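Adenosylmethionine-8-amino-7-oxononanoate aminotransferase (Methanocaldococcus jannaschii, PDB 6ZHK) probably catalyses the pyridoxal-phosphate-dependent transfer of an amino group from S-adenosylmethionine to 7-keto-8-aminopelargonic acid, a step of biotin synthesis, working as a homodimer. Local coordinates at residues 134-137 and 138-142; 218-221 and 222-226; 232-235 and 236-240; 318-321 and 322-326. All coordinates share one frame; numbering follows the deposited sequence. Where two conformers were deposited one is given.

Contact 1. Residues 134-137 and 138-142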
loop_
_atom_site.group_PDB
_atom_site.type_symbol
_atom_site.label_atom_id
_atom_site.label_comp_id
_atom_site.label_asym_id
_atom_site.label_seq_id
_atom_site.Cartn_x
_atom_site.Cartn_y
_atom_site.Cartn_z
ATOM N N TYR A 134 -12.073 11.839 9.523
ATOM C CA TYR A 134 -11.516 13.010 10.185
ATOM C C TYR A 134 -11.930 14.256 9.403
ATOM O O TYR A 134 -12.411 15.269 9.986
ATOM C CB TYR A 134 -9.988 12.917 10.311
ATOM C CG TYR A 134 -9.437 14.167 10.998
ATOM C CD1 TYR A 134 -9.498 14.282 12.386
ATOM C CD2 TYR A 134 -8.944 15.252 10.266
ATOM C CE1 TYR A 134 -9.044 15.435 13.037
ATOM C CE2 TYR A 134 -8.538 16.407 10.900
ATOM C CZ TYR A 134 -8.569 16.490 12.276
ATOM O OH TYR A 134 -8.163 17.645 12.912
ATOM N N GLN A 135 -11.679 14.204 8.090
ATOM C CA GLN A 135 -11.897 15.404 7.286
ATOM C C GLN A 135 -13.377 15.661 7.060
ATOM O O GLN A 135 -13.790 16.825 6.990
ATOM C CB GLN A 135 -11.056 15.398 6.012
ATOM C CG GLN A 135 -11.260 16.692 5.219
ATOM C CD GLN A 135 -10.233 16.797 4.134
ATOM O OE1 GLN A 135 -9.625 15.803 3.727
ATOM N NE2 GLN A 135 -10.166 17.983 3.546
ATOM N N TYR A 136 -14.191 14.598 7.061
ATOM C CA TYR A 136 -15.635 14.805 7.005
ATOM C C TYR A 136 -16.063 15.821 8.075
ATOM O O TYR A 136 -16.812 16.773 7.796
ATOM C CB TYR A 136 -16.361 13.492 7.246
ATOM C CG TYR A 136 -17.852 13.581 7.489
ATOM C CD1 TYR A 136 -18.766 13.760 6.438
ATOM C CD2 TYR A 136 -18.350 13.484 8.775
ATOM C CE1 TYR A 136 -20.157 13.769 6.673
ATOM C CE2 TYR A 136 -19.730 13.511 9.015
ATOM C CZ TYR A 136 -20.616 13.703 7.973
ATOM O OH TYR A 136 -21.976 13.678 8.231
ATOM N N TYR A 137 -15.654 15.589 9.325
ATOM C CA TYR A 137 -16.153 16.429 10.407
ATOM C C TYR A 137 -15.551 17.825 10.321
ATOM O O TYR A 137 -16.228 18.798 10.619
ATOM C CB TYR A 137 -15.868 15.827 11.787
ATOM C CG TYR A 137 -16.728 14.619 12.086
ATOM C CD1 TYR A 137 -18.093 14.763 12.313
ATOM C CD2 TYR A 137 -16.187 13.327 12.100
ATOM C CE1 TYR A 137 -18.905 13.667 12.610
ATOM C CE2 TYR A 137 -16.995 12.238 12.404
ATOM C CZ TYR A 137 -18.342 12.397 12.654
ATOM O OH TYR A 137 -19.105 11.289 12.923
ATOM N N VAL A 138 -14.288 17.942 9.880
ATOM C CA VAL A 138 -13.774 19.284 9.709
ATOM C C VAL A 138 -14.638 20.044 8.699
ATOM O O VAL A 138 -14.956 21.240 8.884
ATOM C CB VAL A 138 -12.331 19.208 9.190
ATOM C CG1 VAL A 138 -11.877 20.560 8.691
ATOM C CG2 VAL A 138 -11.397 18.638 10.249
ATOM N N LEU A 139 -14.976 19.399 7.586
ATOM C CA LEU A 139 -15.676 20.072 6.511
ATOM C C LEU A 139 -17.101 20.378 6.955
ATOM O O LEU A 139 -17.657 21.368 6.540
ATOM C CB LEU A 139 -15.712 19.169 5.256
ATOM C CG LEU A 139 -14.379 19.109 4.493
ATOM C CD1 LEU A 139 -14.436 18.041 3.416
ATOM C CD2 LEU A 139 -14.064 20.463 3.868
ATOM N N ARG A 140 -17.666 19.508 7.762
ATOM C CA ARG A 140 -19.047 19.690 8.192
ATOM C C ARG A 140 -19.141 20.786 9.267
ATOM O O ARG A 140 -20.245 21.218 9.621
ATOM C CB ARG A 140 -19.580 18.402 8.813
ATOM C CG ARG A 140 -21.103 18.347 8.919
ATOM C CD ARG A 140 -21.504 16.997 9.499
ATOM N NE ARG A 140 -21.177 16.820 10.930
ATOM C CZ ARG A 140 -21.782 15.975 11.737
ATOM N NH1 ARG A 140 -21.469 15.956 13.009
ATOM N NH2 ARG A 140 -22.658 15.106 11.265
ATOM N N GLY A 141 -17.998 21.281 9.755
ATOM C CA GLY A 141 -18.015 22.388 10.718
ATOM C C GLY A 141 -17.889 21.947 12.166
ATOM O O GLY A 141 -17.884 22.781 13.083
ATOM N N ASP A 142 -17.701 20.648 12.407
ATOM C CA ASP A 142 -17.438 20.194 13.774
ATOM C C ASP A 142 -16.020 20.515 14.222
ATOM O O ASP A 142 -15.115 20.519 13.397
ATOM C CB ASP A 142 -17.640 18.691 13.924
ATOM C CG ASP A 142 -19.020 18.231 13.505
ATOM O OD1 ASP A 142 -19.389 18.455 12.352
ATOM O OD2 ASP A 142 -19.693 17.621 14.348
#
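Val138 reaches back one helical turn to Tyr134, its CG2 lying 3.7 Å from ring atom CE2. That methyl stands beside the backbone N because CG1 holds the place anti to it (chi1 167°). Both side chains also pack on Val174 of the second subunit. In the last turn of helix 122-140, Leu139 likewise follows Gln135: CD1 touches CG of the extended glutamine chain at 3.9 Å, the two side chains crossing at a slant, while Leu139 N bonds to Gln135 O. Arg140 meets two tyrosines, both on one face of its guanidinium. Its CD meets CZ of Tyr136 at 3.7 Å, and NH2 makes a weak, bent bond to Tyr136 OH, a hydroxyl held mainly by Glu318. On that same face the Tyr137 ring, nearly perpendicular, turns its CE1 edge to the group, with NH1 3.5 Å from CE1. A bend at chi3 (71°) brings the guanidinium round to grip the Asp142 carboxylate side-on in a salt bridge, NE to OD1 and NH1 to OD2, each 2.8 Å and close to straight. An alanine here would strip away this grip and would probably leave Asp142 leaning on its second partner Arg145, and Asp262, which also pairs with NH1, without that mate. Gly141, with positive phi, closes the helix as a Schellman motif, where a CB would jam against the preceding carbonyl O. Asp142 then turns back: its N bonds to Tyr137 O at 3.0 Å, and its CG comes to the edge of the Tyr137 ring, 3.8 Å from CD1.

Contact 2. Residues 218-221 and 222-226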
loop_
_atom_site.group_PDB
_atom_site.type_symbol
_atom_site.label_atom_id
_atom_site.label_comp_id
_atom_site.label_asym_id
_atom_site.label_seq_id
_atom_site.Cartn_x
_atom_site.Cartn_y
_atom_site.Cartn_z
ATOM N N ILE A 218 -20.516 1.124 24.619
ATOM C CA ILE A 218 -21.546 2.109 24.345
ATOM C C ILE A 218 -21.305 3.325 25.235
ATOM O O ILE A 218 -21.413 4.462 24.766
ATOM C CB ILE A 218 -22.943 1.501 24.598
ATOM C CG1 ILE A 218 -23.220 0.419 23.544
ATOM C CG2 ILE A 218 -23.948 2.639 24.551
ATOM C CD1 ILE A 218 -24.549 -0.395 23.754
ATOM N N SER A 219 -20.970 3.073 26.506
ATOM C CA SER A 219 -20.692 4.124 27.475
ATOM C C SER A 219 -19.527 4.985 26.988
ATOM O O SER A 219 -19.563 6.198 27.179
ATOM C CB SER A 219 -20.369 3.540 28.862
ATOM O OG SER A 219 -21.556 2.922 29.364
ATOM N N LEU A 220 -18.485 4.365 26.457
ATOM C CA LEU A 220 -17.358 5.152 25.955
ATOM C C LEU A 220 -17.793 6.009 24.758
ATOM O O LEU A 220 -17.407 7.163 24.683
ATOM C CB LEU A 220 -16.288 4.157 25.560
ATOM C CG LEU A 220 -14.829 4.566 25.613
ATOM C CD1 LEU A 220 -14.369 4.733 27.059
ATOM C CD2 LEU A 220 -14.031 3.455 24.961
ATOM N N ILE A 221 -18.602 5.457 23.820
ATOM C CA ILE A 221 -19.131 6.234 22.709
ATOM C C ILE A 221 -19.951 7.421 23.219
ATOM O O ILE A 221 -19.788 8.557 22.761
ATOM C CB ILE A 221 -19.905 5.333 21.704
ATOM C CG1 ILE A 221 -18.930 4.334 21.075
ATOM C CG2 ILE A 221 -20.643 6.197 20.661
ATOM C CD1 ILE A 221 -19.606 3.171 20.318
ATOM N N GLU A 222 -20.829 7.162 24.195
ATOM C CA GLU A 222 -21.649 8.231 24.736
ATOM C C GLU A 222 -20.772 9.291 25.408
ATOM O O GLU A 222 -21.024 10.479 25.258
ATOM C CB GLU A 222 -22.639 7.656 25.753
ATOM C CG GLU A 222 -23.675 6.760 25.111
ATOM C CD GLU A 222 -24.529 5.976 26.083
ATOM O OE1 GLU A 222 -24.046 5.703 27.218
ATOM O OE2 GLU A 222 -25.657 5.624 25.692
ATOM N N LYS A 223 -19.776 8.875 26.143
ATOM C CA LYS A 223 -18.924 9.806 26.863
ATOM C C LYS A 223 -18.060 10.644 25.916
ATOM O O LYS A 223 -17.968 11.841 26.136
ATOM C CB LYS A 223 -17.992 9.085 27.846
ATOM C CG LYS A 223 -17.103 9.998 28.686
ATOM C CD LYS A 223 -16.241 9.148 29.582
ATOM C CE LYS A 223 -15.547 9.863 30.726
ATOM N NZ LYS A 223 -14.871 8.844 31.567
ATOM N N HIS A 224 -17.509 10.055 24.841
ATOM C CA HIS A 224 -16.486 10.764 24.071
ATOM C C HIS A 224 -16.963 11.187 22.678
ATOM O O HIS A 224 -16.163 11.696 21.910
ATOM C CB HIS A 224 -15.237 9.898 23.961
ATOM C CG HIS A 224 -14.635 9.643 25.306
ATOM N ND1 HIS A 224 -14.075 10.684 26.049
ATOM C CD2 HIS A 224 -14.485 8.509 26.022
ATOM C CE1 HIS A 224 -13.607 10.196 27.181
ATOM N NE2 HIS A 224 -13.827 8.853 27.189
ATOM N N ALA A 225 -18.247 10.975 22.357
ATOM C CA ALA A 225 -18.862 11.230 21.068
ATOM C C ALA A 225 -18.409 12.541 20.402
ATOM O O ALA A 225 -18.057 12.520 19.216
ATOM C CB ALA A 225 -20.382 11.148 21.212
ATOM N N GLU A 226 -18.410 13.663 21.158
ATOM C CA GLU A 226 -18.228 14.952 20.501
ATOM C C GLU A 226 -16.727 15.198 20.299
ATOM O O GLU A 226 -16.358 16.196 19.713
ATOM C CB GLU A 226 -18.879 16.098 21.298
ATOM C CG GLU A 226 -20.416 15.967 21.295
ATOM C CD GLU A 226 -21.250 17.044 21.988
ATOM O OE1 GLU A 226 -20.901 18.224 21.921
ATOM O OE2 GLU A 226 -22.262 16.693 22.616
#
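Glu222 reaches across Ile218 on the last turns of helix 211-224, which packs against the large mixed sheet of this class-III aminotransferase fold. Starting at the root, Glu222 CB lies 3.6 Å from Ile218 O, the carbonyl that accepts the Glu222 backbone N-H. CG, set beside the backbone N (chi1 -67°), comes closer still, 3.2 Å from the same oxygen. The chain then runs on extended, so that CD passes Ile218 CG2 at 3.7 Å. At the tip the branches part: OE2 stays beside that methyl, while OE1 lies 3.7 Å from Ser219 CA. The carboxylate is thus laid along apolar and backbone atoms on an exposed flank. The buried flank carries Ile221, which meets Ile149 of strand 147-151 and Val254 of helix 250-261. On a third flank Leu220 CD1 touches His224 CD2 at 3.9 Å, with Leu220 CG at the edge of the imidazole and in its plane. The methylene CG of Lys223 covers one face of that ring, which also stacks with Tyr183; ND1 bonds to Glu227. Ala225, where the backbone tightens to 3-10, gives a weak bond from its N to Ile221 O, 2.9 Å long but bent to 118°.

Contact 3. Residues 232-235 and 236-240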
loop_
_atom_site.group_PDB
_atom_site.type_symbol
_atom_site.label_atom_id
_atom_site.label_comp_id
_atom_site.label_asym_id
_atom_site.label_seq_id
_atom_site.Cartn_x
_atom_site.Cartn_y
_atom_site.Cartn_z
ATOM N N ILE A 232 -13.912 2.235 15.085
ATOM C CA ILE A 232 -13.485 1.281 14.070
ATOM C C ILE A 232 -13.338 -0.072 14.751
ATOM O O ILE A 232 -12.828 -0.132 15.895
ATOM C CB ILE A 232 -12.209 1.728 13.335
ATOM C CG1 ILE A 232 -11.821 0.640 12.308
ATOM C CG2 ILE A 232 -11.101 1.964 14.330
ATOM C CD1 ILE A 232 -10.624 1.035 11.407
ATOM N N LEU A 233 -13.885 -1.112 14.098
ATOM C CA LEU A 233 -13.827 -2.493 14.570
ATOM C C LEU A 233 -13.564 -3.381 13.373
ATOM O O LEU A 233 -13.911 -3.011 12.241
ATOM C CB LEU A 233 -15.231 -2.885 15.139
ATOM C CG LEU A 233 -15.641 -2.119 16.404
ATOM C CD1 LEU A 233 -17.037 -2.561 16.881
ATOM C CD2 LEU A 233 -14.623 -2.384 17.486
ATOM N N GLU A 234 -13.080 -4.602 13.634
ATOM C CA GLU A 234 -13.008 -5.647 12.600
ATOM C C GLU A 234 -14.396 -6.261 12.333
ATOM O O GLU A 234 -15.295 -6.130 13.149
ATOM C CB GLU A 234 -12.021 -6.721 13.081
ATOM C CG GLU A 234 -10.558 -6.228 13.035
ATOM C CD GLU A 234 -9.554 -7.171 13.689
ATOM O OE1 GLU A 234 -9.257 -8.181 13.072
ATOM O OE2 GLU A 234 -9.184 -6.953 14.877
ATOM N N GLY A 235 -14.546 -7.022 11.235
ATOM C CA GLY A 235 -15.852 -7.508 10.774
ATOM C C GLY A 235 -16.286 -8.797 11.490
ATOM O O GLY A 235 -16.521 -9.836 10.880
ATOM N N GLY A 236 -16.411 -8.726 12.815
ATOM C CA GLY A 236 -17.146 -9.786 13.495
ATOM C C GLY A 236 -16.197 -10.800 14.095
ATOM O O GLY A 236 -16.629 -11.689 14.857
ATOM N N ILE A 237 -14.905 -10.666 13.740
ATOM C CA ILE A 237 -13.916 -11.495 14.376
ATOM C C ILE A 237 -12.584 -10.751 14.389
ATOM O O ILE A 237 -12.352 -9.939 13.528
ATOM C CB ILE A 237 -13.830 -12.833 13.631
ATOM C CG1 ILE A 237 -12.785 -13.804 14.226
ATOM C CG2 ILE A 237 -13.623 -12.571 12.164
ATOM C CD1 ILE A 237 -13.033 -15.220 13.728
ATOM N N MET A 238 -11.855 -10.894 15.489
ATOM C CA MET A 238 -10.539 -10.290 15.631
ATOM C C MET A 238 -9.491 -11.290 15.127
ATOM O O MET A 238 -9.204 -12.304 15.776
ATOM C CB MET A 238 -10.295 -9.901 17.093
ATOM C CG MET A 238 -11.475 -9.066 17.714
ATOM S SD MET A 238 -11.176 -8.759 19.484
ATOM C CE MET A 238 -9.862 -7.556 19.313
ATOM N N GLY A 239 -8.944 -11.035 13.944
ATOM C CA GLY A 239 -8.051 -12.009 13.331
ATOM C C GLY A 239 -6.727 -12.155 14.079
ATOM O O GLY A 239 -6.370 -13.248 14.591
ATOM N N SER A 240 -5.969 -11.073 14.048
ATOM C CA SER A 240 -4.596 -11.081 14.553
ATOM C C SER A 240 -4.581 -11.327 16.068
ATOM O O SER A 240 -3.617 -11.865 16.628
ATOM C CB SER A 240 -3.937 -9.789 14.192
ATOM O OG SER A 240 -2.717 -9.640 14.881
HETATM O O HOH W 1 -6.742 -8.896 12.334
HETATM O O HOH W 2 -10.778 -9.475 11.160
#
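Glu234 and Met238 cross at about a right angle, the carboxylate touching the CA and CB end of the methionine: OE2 is 3.9 Å from Met238 CB, and CD is 3.8 Å from Met238 CA. With CG beside the backbone N (chi1 -72°) and the chain extended beyond it, the glutamate reaches across to residues 237-239. Its CB passes Ile237 O at 3.3 Å. At the tip, OE1 is gripped by three donors. Gly239 N reaches it at 3.0 Å, on the syn side but 26° out of the carboxylate plane; one water, 2.7 Å from OE1, relays to Ser240 N, and another joins OE1 to Ile237 O. OE2 takes the backbone N of Tyr155, a predicted substrate-binding residue. The reversal that allows this is an inverse gamma turn centred on Gly235, closed by Gly236 N to Glu234 O at 2.8 Å. It leads from the C-terminal end of strand 228-234, inside the large mixed sheet, into strand 237-238, which pairs antiparallel with 244-245. The Glu234 side chain comes within about 5 Å of that of Asp268, predicted to bind pyridoxal phosphate. Gly236 has positive phi, where a CB would clash with Gly235 O.

Contact 4. Residues 318-321 and 322-326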
loop_
_atom_site.group_PDB
_atom_site.type_symbol
_atom_site.label_atom_id
_atom_site.label_comp_id
_atom_site.label_asym_id
_atom_site.label_seq_id
_atom_site.Cartn_x
_atom_site.Cartn_y
_atom_site.Cartn_z
ATOM N N GLU A 318 -23.375 10.430 2.058
ATOM C CA GLU A 318 -23.321 11.497 3.055
ATOM C C GLU A 318 -21.855 11.902 3.280
ATOM O O GLU A 318 -21.501 13.072 3.277
ATOM C CB GLU A 318 -24.023 11.065 4.347
ATOM C CG GLU A 318 -23.745 11.959 5.567
ATOM C CD GLU A 318 -24.140 13.442 5.610
ATOM O OE1 GLU A 318 -25.032 13.844 4.793
ATOM O OE2 GLU A 318 -23.547 14.237 6.462
ATOM N N ILE A 319 -20.999 10.906 3.393
ATOM C CA ILE A 319 -19.597 11.210 3.639
ATOM C C ILE A 319 -18.981 11.861 2.403
ATOM O O ILE A 319 -18.327 12.894 2.512
ATOM C CB ILE A 319 -18.849 9.954 4.097
ATOM C CG1 ILE A 319 -19.296 9.546 5.512
ATOM C CG2 ILE A 319 -17.309 10.126 3.958
ATOM C CD1 ILE A 319 -19.122 10.576 6.592
ATOM N N TYR A 320 -19.188 11.239 1.239
ATOM C CA TYR A 320 -18.628 11.686 -0.014
ATOM C C TYR A 320 -19.033 13.151 -0.281
ATOM O O TYR A 320 -18.258 13.972 -0.780
ATOM C CB TYR A 320 -19.151 10.728 -1.099
ATOM C CG TYR A 320 -18.953 11.106 -2.552
ATOM C CD1 TYR A 320 -19.816 11.992 -3.201
ATOM C CD2 TYR A 320 -17.940 10.505 -3.314
ATOM C CE1 TYR A 320 -19.650 12.307 -4.555
ATOM C CE2 TYR A 320 -17.790 10.774 -4.671
ATOM C CZ TYR A 320 -18.653 11.674 -5.288
ATOM O OH TYR A 320 -18.540 11.893 -6.618
ATOM N N ASN A 321 -20.289 13.473 0.015
ATOM C CA ASN A 321 -20.792 14.773 -0.417
ATOM C C ASN A 321 -20.131 15.948 0.290
ATOM O O ASN A 321 -20.141 17.041 -0.272
ATOM C CB ASN A 321 -22.297 14.903 -0.155
ATOM C CG ASN A 321 -23.134 14.101 -1.128
ATOM O OD1 ASN A 321 -22.664 13.727 -2.190
ATOM N ND2 ASN A 321 -24.363 13.744 -0.754
ATOM N N GLN A 322 -19.611 15.760 1.518
ATOM C CA GLN A 322 -18.939 16.819 2.240
ATOM C C GLN A 322 -17.719 17.293 1.468
ATOM O O GLN A 322 -17.305 18.423 1.669
ATOM C CB GLN A 322 -18.428 16.400 3.635
ATOM C CG GLN A 322 -19.420 16.567 4.769
ATOM C CD GLN A 322 -20.097 17.918 4.931
ATOM O OE1 GLN A 322 -19.497 18.979 4.780
ATOM N NE2 GLN A 322 -21.385 17.881 5.187
ATOM N N PHE A 323 -17.146 16.457 0.573
ATOM C CA PHE A 323 -15.898 16.831 -0.095
ATOM C C PHE A 323 -16.142 17.464 -1.470
ATOM O O PHE A 323 -15.193 17.751 -2.225
ATOM C CB PHE A 323 -15.003 15.601 -0.289
ATOM C CG PHE A 323 -14.571 14.964 1.004
ATOM C CD1 PHE A 323 -15.442 14.183 1.744
ATOM C CD2 PHE A 323 -13.272 15.149 1.465
ATOM C CE1 PHE A 323 -14.992 13.588 2.926
ATOM C CE2 PHE A 323 -12.826 14.585 2.670
ATOM C CZ PHE A 323 -13.689 13.802 3.420
ATOM N N LEU A 324 -17.412 17.736 -1.772
ATOM C CA LEU A 324 -17.792 18.416 -3.018
ATOM C C LEU A 324 -17.706 19.925 -2.829
ATOM O O LEU A 324 -18.179 20.456 -1.805
ATOM C CB LEU A 324 -19.246 18.020 -3.345
ATOM C CG LEU A 324 -19.434 16.554 -3.676
ATOM C CD1 LEU A 324 -20.928 16.202 -3.891
ATOM C CD2 LEU A 324 -18.623 16.166 -4.900
ATOM N N GLY A 325 -17.254 20.598 -3.890
ATOM C CA GLY A 325 -17.184 22.053 -3.937
ATOM C C GLY A 325 -16.419 22.533 -5.172
ATOM O O GLY A 325 -16.069 21.740 -6.033
ATOM N N GLU A 326 -16.112 23.832 -5.239
ATOM C CA GLU A 326 -15.366 24.344 -6.370
ATOM C C GLU A 326 -13.900 24.014 -6.125
ATOM O O GLU A 326 -13.481 23.912 -4.975
ATOM C CB GLU A 326 -15.581 25.851 -6.418
ATOM C CG GLU A 326 -16.926 26.143 -7.053
ATOM C CD GLU A 326 -16.993 27.594 -7.482
ATOM O OE1 GLU A 326 -16.172 28.027 -8.359
ATOM O OE2 GLU A 326 -17.831 28.308 -6.904
#
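The Phe323 ring sets its edge against two backbone carbonyls, Ile319 O and Tyr320 O, both in its plane; CD1 lies 3.3 Å from Ile319 O. The Tyr320 ring has Asn321 OD1 at its edge, likewise in plane, and meets Leu324 obliquely, CE1 to CD2 at 4.0 Å. Trp22 of the second subunit packs edge-to-face with both rings, and Lys115 makes a cation-pi contact with Tyr320. The backbone here forms a type I beta turn from Asn321 to Leu324, taking the chain from helix 317-321 into the following loop. Its closing bond, Leu324 N to Asn321 O, is 3.2 Å long and straight at hydrogen (161°), although the donor stands well above the carbonyl plane. Two further bonds of the same span, Gln322 N to Ile319 O and Phe323 N to Tyr320 O, precede it and approach their carbonyls from above in the same fashion. Leu324 folds back over this turn, its CG beside the backbone N (chi1 -66°), and one methyl goes to each partner: CD2 to Tyr320, CD1 alongside the Asn321 side chain. Replaced by a glycine, it would lose both methyls and would probably leave the Tyr320 ring and Met28 of the second subunit with a gap between them and the turn. Phe323 O and Gly325 N bond to the side-chain amide of Gln27 of the second subunit, and Tyr320 OH bonds to Arg32 of that subunit. Closest of the Leu324–Asn321 side-chain approaches is CD1 to OD1, 3.5 Å.

In the fold
Contact 3 is the buried one, centred about 8 Å from the chain's centre; the other three, 27 to 29 Å out, are only partly buried. Its chemistry suits that place: one carboxylate held by backbone and ordered water beside predicted cofactor and substrate residues. Contacts 1 and 4 adjoin, with centres about 10 Å apart; Tyr136 packs on Ile319 and Gln322, and both contacts meet the second subunit. Contact 1 adds charged pairs to a helix end; contact 4 combines turn bonds with aromatic and aliphatic packing. Contact 2, untouched by the other chain, lies on the helix preceding the strand of contact 3, yet their nearest atoms stay about 7 Å apart.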